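Local coordinates for protein L-lysine 6-monooxygenase involved in desferrioxamine biosynthesis (PDB 5O8P) that probably catalyses the N-hydroxylation of cadaverine, using FAD and NADP(H), in the biosynthesis of the siderophore desferrioxamine E, at residues K362-V367 with E385-G390; Q354-W359 with D374-V379. One frame throughout, in Å; residues are numbered along the deposited sequence.

Contact 1. Residues K362-V367 with E385-G390; sequences KDRYDV and ELHTHG
His-387 and Val-367 bury the most surface here, with Arg-364 next. A loop, 362-367, lies against the one-turn helix 386-389, which starts just after the FAD-binding residue Asn-383. Glu-385 occupies the N-cap position of this helix. The His-387 ring works on two sides. At its edge, NE2 donates a hydrogen bond of 2.5 Å to Tyr-365 O. The acceptor lies only 9° out of the ring plane. Over one face comes the side chain of Arg-364, sliding past the ring in the opposite direction. Its CB makes a CH-pi contact 4.0 Å from the ring centroid. The arginine chain bends at chi3 (-64°), which brings NE over the ring, 3.6 Å from His-387 CD2. The guanidinium and imidazole planes are 24° apart. Lys-362 CD lies over the opposite face of the guanidinium, toward its rim. The arginine is anchored by salt bridges from NH2 to Asp-360 and from NH1 to Asp-261.

Both branches of Val-367 touch Glu-385 CB, CG2 at 3.8 Å. CG1 also approaches NE2 of the His-389 ring at 4.0 Å. The Glu-385 carboxylate leads away to a salt bridge with Arg-402, while His-389 NE2 bonds to Gln-368 O. Asp-366, between Tyr-365 and Val-367, centres an inverse gamma turn. Beside the valine, Thr-388 OG1 donates 3.2 Å to Glu-385 O, which also accepts from the backbone N of Thr-388 and His-389, and that same OG1 lies 3.4 Å from Val-367 CB.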
loop_
_atom_site.group_PDB
_atom_site.type_symbol
_atom_site.label_atom_id
_atom_site.label_comp_id
_atom_site.label_asym_id
_atom_site.label_seq_id
_atom_site.Cartn_x
_atom_site.Cartn_y
_atom_site.Cartn_z
ATOM N N LYS B 362 5.756 -37.734 25.827
ATOM C CA LYS B 362 6.423 -36.621 26.510
ATOM C C LYS B 362 5.618 -36.014 27.682
ATOM O O LYS B 362 5.918 -34.901 28.121
ATOM C CB LYS B 362 6.781 -35.533 25.481
ATOM C CG LYS B 362 7.891 -35.925 24.512
ATOM C CD LYS B 362 8.365 -34.746 23.668
ATOM C CE LYS B 362 9.843 -34.872 23.312
ATOM N NZ LYS B 362 10.300 -33.736 22.465
ATOM N N ASP B 363 4.626 -36.748 28.200
ATOM C CA ASP B 363 3.759 -36.290 29.315
ATOM C C ASP B 363 2.989 -34.986 29.047
ATOM O O ASP B 363 2.825 -34.154 29.939
ATOM C CB ASP B 363 4.553 -36.186 30.639
ATOM C CG ASP B 363 4.848 -37.534 31.253
ATOM O OD1 ASP B 363 3.895 -38.200 31.714
ATOM O OD2 ASP B 363 6.037 -37.916 31.289
ATOM N N ARG B 364 2.528 -34.803 27.812
ATOM C CA ARG B 364 1.549 -33.753 27.500
ATOM C C ARG B 364 0.286 -34.475 27.057
ATOM O O ARG B 364 0.281 -35.706 26.886
ATOM C CB ARG B 364 2.029 -32.777 26.420
ATOM C CG ARG B 364 3.456 -32.286 26.577
ATOM C CD ARG B 364 4.046 -31.934 25.238
ATOM N NE ARG B 364 4.173 -33.090 24.334
ATOM C CZ ARG B 364 4.757 -33.064 23.130
ATOM N NH1 ARG B 364 5.375 -31.972 22.677
ATOM N NH2 ARG B 364 4.809 -34.183 22.412
ATOM N N TYR B 365 -0.790 -33.718 26.887
ATOM C CA TYR B 365 -2.047 -34.310 26.465
ATOM C C TYR B 365 -1.894 -34.949 25.076
ATOM O O TYR B 365 -1.438 -34.279 24.144
ATOM C CB TYR B 365 -3.153 -33.264 26.359
ATOM C CG TYR B 365 -3.423 -32.386 27.551
ATOM C CD1 TYR B 365 -3.378 -32.882 28.850
ATOM C CD2 TYR B 365 -3.769 -31.053 27.372
ATOM C CE1 TYR B 365 -3.636 -32.063 29.937
ATOM C CE2 TYR B 365 -4.035 -30.230 28.446
ATOM C CZ TYR B 365 -3.976 -30.741 29.718
ATOM O OH TYR B 365 -4.252 -29.902 30.750
ATOM N N ASP B 366 -2.267 -36.217 24.932
ATOM C CA ASP B 366 -2.351 -36.848 23.616
ATOM C C ASP B 366 -3.690 -36.473 22.973
ATOM O O ASP B 366 -4.650 -37.261 22.969
ATOM C CB ASP B 366 -2.206 -38.370 23.734
ATOM C CG ASP B 366 -2.141 -39.065 22.378
ATOM O OD1 ASP B 366 -1.326 -38.645 21.523
ATOM O OD2 ASP B 366 -2.911 -40.028 22.180
ATOM N N VAL B 367 -3.733 -35.273 22.394
ATOM C CA VAL B 367 -4.996 -34.675 21.953
ATOM C C VAL B 367 -5.495 -35.367 20.684
ATOM O O VAL B 367 -4.714 -35.613 19.769
ATOM C CB VAL B 367 -4.873 -33.156 21.675
ATOM C CG1 VAL B 367 -6.259 -32.538 21.492
ATOM C CG2 VAL B 367 -4.116 -32.450 22.783
ATOM N N GLU B 385 -3.080 -27.679 22.363
ATOM C CA GLU B 385 -2.904 -28.742 21.377
ATOM C C GLU B 385 -1.930 -28.326 20.261
ATOM O O GLU B 385 -1.944 -28.941 19.196
ATOM C CB GLU B 385 -4.280 -29.180 20.809
ATOM C CG GLU B 385 -4.997 -28.203 19.856
ATOM C CD GLU B 385 -5.796 -27.098 20.519
ATOM O OE1 GLU B 385 -5.589 -26.837 21.710
ATOM O OE2 GLU B 385 -6.609 -26.464 19.823
ATOM N N LEU B 386 -1.083 -27.320 20.512
ATOM C CA LEU B 386 -0.024 -26.896 19.567
ATOM C C LEU B 386 0.880 -28.063 19.106
ATOM O O LEU B 386 1.306 -28.137 17.949
ATOM C CB LEU B 386 0.838 -25.792 20.218
ATOM C CG LEU B 386 2.069 -25.168 19.529
ATOM C CD1 LEU B 386 1.826 -24.799 18.071
ATOM C CD2 LEU B 386 2.530 -23.939 20.304
ATOM N N HIS B 387 1.158 -28.977 20.024
ATOM C CA HIS B 387 2.024 -30.135 19.757
ATOM C C HIS B 387 1.394 -31.216 18.871
ATOM O O HIS B 387 2.108 -32.043 18.328
ATOM C CB HIS B 387 2.571 -30.713 21.081
ATOM C CG HIS B 387 1.533 -31.337 21.958
ATOM N ND1 HIS B 387 0.722 -30.603 22.807
ATOM C CD2 HIS B 387 1.268 -32.634 22.219
ATOM C CE1 HIS B 387 -0.059 -31.424 23.485
ATOM N NE2 HIS B 387 0.255 -32.662 23.152
ATOM N N THR B 388 0.072 -31.216 18.739
ATOM C CA THR B 388 -0.670 -32.205 17.924
ATOM C C THR B 388 -1.561 -31.628 16.799
ATOM O O THR B 388 -1.939 -32.379 15.902
ATOM C CB THR B 388 -1.623 -33.021 18.825
ATOM O OG1 THR B 388 -2.485 -32.113 19.533
ATOM C CG2 THR B 388 -0.874 -33.904 19.807
ATOM N N HIS B 389 -1.925 -30.343 16.866
ATOM C CA HIS B 389 -2.702 -29.662 15.815
ATOM C C HIS B 389 -1.950 -28.534 15.101
ATOM O O HIS B 389 -2.495 -27.922 14.182
ATOM C CB HIS B 389 -4.004 -29.116 16.404
ATOM C CG HIS B 389 -4.991 -30.180 16.742
ATOM N ND1 HIS B 389 -6.210 -30.280 16.104
ATOM C CD2 HIS B 389 -4.943 -31.194 17.637
ATOM C CE1 HIS B 389 -6.878 -31.308 16.602
ATOM N NE2 HIS B 389 -6.129 -31.885 17.525
ATOM N N GLY B 390 -0.728 -28.248 15.538
ATOM C CA GLY B 390 0.207 -27.416 14.785
ATOM C C GLY B 390 0.122 -25.941 15.098
ATOM O O GLY B 390 -0.566 -25.530 16.028
#

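Contact 2. Residues Q354-W359 with D374-V379; sequences QQRIQW and DRHNQV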
loop_
_atom_site.group_PDB
_atom_site.type_symbol
_atom_site.label_atom_id
_atom_site.label_comp_id
_atom_site.label_asym_id
_atom_site.label_seq_id
_atom_site.Cartn_x
_atom_site.Cartn_y
_atom_site.Cartn_z
ATOM N N GLN B 354 -6.182 -37.349 36.202
ATOM C CA GLN B 354 -4.984 -37.844 35.503
ATOM C C GLN B 354 -5.229 -39.201 34.849
ATOM O O GLN B 354 -4.949 -39.379 33.672
ATOM C CB GLN B 354 -3.763 -37.928 36.423
ATOM C CG GLN B 354 -2.922 -36.656 36.395
ATOM C CD GLN B 354 -1.832 -36.606 37.444
ATOM O OE1 GLN B 354 -1.690 -37.492 38.299
ATOM N NE2 GLN B 354 -1.041 -35.543 37.382
ATOM N N GLN B 355 -5.774 -40.143 35.607
ATOM C CA GLN B 355 -6.066 -41.474 35.083
ATOM C C GLN B 355 -7.073 -41.472 33.895
ATOM O O GLN B 355 -7.024 -42.375 33.064
ATOM C CB GLN B 355 -6.448 -42.466 36.231
ATOM C CG GLN B 355 -7.912 -42.523 36.719
ATOM C CD GLN B 355 -8.383 -41.320 37.557
ATOM O OE1 GLN B 355 -7.582 -40.482 37.997
ATOM N NE2 GLN B 355 -9.700 -41.213 37.732
ATOM N N ARG B 356 -7.921 -40.450 33.785
ATOM C CA ARG B 356 -8.926 -40.334 32.703
ATOM C C ARG B 356 -8.415 -39.662 31.414
ATOM O O ARG B 356 -9.151 -39.599 30.413
ATOM C CB ARG B 356 -10.134 -39.499 33.149
ATOM C CG ARG B 356 -10.741 -39.769 34.501
ATOM C CD ARG B 356 -11.955 -40.669 34.471
ATOM N NE ARG B 356 -12.910 -40.416 33.380
ATOM C CZ ARG B 356 -13.755 -41.341 32.915
ATOM N NH1 ARG B 356 -13.804 -42.574 33.428
ATOM N NH2 ARG B 356 -14.568 -41.043 31.918
ATOM N N ILE B 357 -7.178 -39.158 31.438
ATOM C CA ILE B 357 -6.608 -38.379 30.348
ATOM C C ILE B 357 -5.601 -39.237 29.577
ATOM O O ILE B 357 -4.825 -39.977 30.187
ATOM C CB ILE B 357 -5.952 -37.099 30.909
ATOM C CG1 ILE B 357 -7.055 -36.094 31.251
ATOM C CG2 ILE B 357 -4.955 -36.494 29.929
ATOM C CD1 ILE B 357 -6.586 -34.858 31.991
ATOM N N GLN B 358 -5.613 -39.125 28.246
ATOM C CA GLN B 358 -4.636 -39.816 27.403
ATOM C C GLN B 358 -3.366 -38.981 27.355
ATOM O O GLN B 358 -3.400 -37.841 26.893
ATOM C CB GLN B 358 -5.172 -40.021 25.983
ATOM C CG GLN B 358 -6.481 -40.775 25.915
ATOM C CD GLN B 358 -6.824 -41.236 24.517
ATOM O OE1 GLN B 358 -6.059 -41.961 23.902
ATOM N NE2 GLN B 358 -7.988 -40.836 24.019
ATOM N N TRP B 359 -2.262 -39.540 27.846
ATOM C CA TRP B 359 -0.964 -38.862 27.813
ATOM C C TRP B 359 -0.090 -39.479 26.728
ATOM O O TRP B 359 -0.157 -40.681 26.490
ATOM C CB TRP B 359 -0.279 -38.961 29.180
ATOM C CG TRP B 359 -1.130 -38.424 30.314
ATOM C CD1 TRP B 359 -2.027 -39.123 31.061
ATOM C CD2 TRP B 359 -1.167 -37.070 30.808
ATOM N NE1 TRP B 359 -2.616 -38.299 31.984
ATOM C CE2 TRP B 359 -2.102 -37.036 31.856
ATOM C CE3 TRP B 359 -0.487 -35.890 30.475
ATOM C CZ2 TRP B 359 -2.389 -35.863 32.570
ATOM C CZ3 TRP B 359 -0.783 -34.717 31.180
ATOM C CH2 TRP B 359 -1.720 -34.719 32.215
ATOM N N ASP B 374 -9.580 -37.111 26.705
ATOM C CA ASP B 374 -9.998 -38.320 27.408
ATOM C C ASP B 374 -10.272 -39.421 26.390
ATOM O O ASP B 374 -10.071 -39.226 25.182
ATOM C CB ASP B 374 -11.244 -38.043 28.258
ATOM C CG ASP B 374 -12.462 -37.722 27.419
ATOM O OD1 ASP B 374 -12.354 -36.788 26.593
ATOM O OD2 ASP B 374 -13.525 -38.382 27.564
ATOM N N ARG B 375 -10.734 -40.565 26.891
ATOM C CA ARG B 375 -11.012 -41.729 26.062
ATOM C C ARG B 375 -12.480 -41.845 25.636
ATOM O O ARG B 375 -12.861 -42.868 25.062
ATOM C CB ARG B 375 -10.571 -42.992 26.810
ATOM C CG ARG B 375 -9.126 -42.960 27.278
ATOM C CD ARG B 375 -8.726 -44.230 28.007
ATOM N NE ARG B 375 -7.312 -44.187 28.391
ATOM C CZ ARG B 375 -6.806 -43.543 29.450
ATOM N NH1 ARG B 375 -7.572 -42.854 30.293
ATOM N NH2 ARG B 375 -5.496 -43.585 29.670
ATOM N N HIS B 376 -13.300 -40.818 25.903
ATOM C CA HIS B 376 -14.750 -40.870 25.630
ATOM C C HIS B 376 -15.381 -39.569 25.079
ATOM O O HIS B 376 -16.600 -39.422 25.117
ATOM C CB HIS B 376 -15.503 -41.310 26.903
ATOM C CG HIS B 376 -15.074 -42.642 27.440
ATOM N ND1 HIS B 376 -14.168 -42.774 28.474
ATOM C CD2 HIS B 376 -15.418 -43.901 27.082
ATOM C CE1 HIS B 376 -13.974 -44.051 28.735
ATOM N NE2 HIS B 376 -14.719 -44.757 27.903
ATOM N N ASN B 377 -14.576 -38.653 24.538
ATOM C CA ASN B 377 -15.073 -37.379 23.968
ATOM C C ASN B 377 -15.884 -36.534 24.948
ATOM O O ASN B 377 -16.993 -36.085 24.643
ATOM C CB ASN B 377 -15.871 -37.630 22.683
ATOM C CG ASN B 377 -15.094 -38.451 21.685
ATOM O OD1 ASN B 377 -13.885 -38.304 21.565
ATOM N ND2 ASN B 377 -15.783 -39.331 20.973
ATOM N N GLN B 378 -15.294 -36.322 26.118
ATOM C CA GLN B 378 -15.899 -35.547 27.202
ATOM C C GLN B 378 -15.043 -34.389 27.760
ATOM O O GLN B 378 -15.594 -33.389 28.204
ATOM C CB GLN B 378 -16.284 -36.484 28.339
ATOM C CG GLN B 378 -17.297 -37.547 27.962
ATOM C CD GLN B 378 -17.623 -38.454 29.121
ATOM O OE1 GLN B 378 -16.735 -38.901 29.853
ATOM N NE2 GLN B 378 -18.901 -38.729 29.300
ATOM N N VAL B 379 -13.722 -34.527 27.755
ATOM C CA VAL B 379 -12.831 -33.492 28.240
ATOM C C VAL B 379 -12.130 -32.926 27.022
ATOM O O VAL B 379 -11.345 -33.630 26.394
ATOM C CB VAL B 379 -11.789 -34.066 29.215
ATOM C CG1 VAL B 379 -10.912 -32.955 29.781
ATOM C CG2 VAL B 379 -12.481 -34.803 30.326
#
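Arg-375, Gln-358, Arg-356 and Asp-374 make a mainly polar, partly buried loop-to-loop contact. Both segments belong to the long connection between strand 342-343 and strand 379-381. Arg-375 and Gln-358 each reach over to the opposite backbone. Arg-375 is extended from CG to NE. Its NH1 donates to Gln-355 O at 2.9 Å, with the acceptor tilted 22° from the guanidinium plane. In return, Gln-358 NE2 donates to Asp-374 O at 2.9 Å. This bond is fairly straight (163°) and the acceptor lies in the amide plane, but the donor stands above the carbonyl plane. The two side chains also cross obliquely, CG of Gln-358 to CG of Arg-375 at 3.7 Å, with Gln-358 CG over one face of the guanidinium toward its rim.

The 374-379 segment is folded round the Asp-374 carboxylate. OD2 accepts from His-376 N at 3.0 Å, which makes an Asx turn. OD1 accepts from the backbone N of both Gln-378 and Val-379, so the chain is tied to this buried acid five residues on. Although its CB points away from 354-359 overall, that CB still lies 3.4 Å from Arg-356 O.

The Arg-356 chain is bent at chi2 and chi3. Arg-356 and His-376 cross at about a right angle; Arg-356 NH2 comes obliquely to within 3.9 Å of His-376 ND1, with the two planes 17° apart. Gln-378 OE1 lies at the guanidinium edge, 3.7 Å from NH2, too long for a hydrogen bond. Arg-356 NE is hydrogen-bonded to Tyr-135 OH, and the guanidinium makes a cation-pi contact with Tyr-128.

The two contacts lie on the same side of the chain's centre, with their own centres 13 Å apart. Their segments alternate along the chain: 354-359, 362-367, 374-379, then 385-390. The first three belong to the connection between strands 342-343 and 379-381. The last follows strand 379-381, which pairs in parallel with strand 155-157 of the mixed sheet. The contacts meet directly. Asp-366 N is probably hydrogen-bonded to Gln-358 O, and the Trp-359 ring packs on Tyr-365. Contact 1 is the deeper and lies nearer the flavin. Contact 2 joins two parts of the same loop region farther out, and farther from the cofactor.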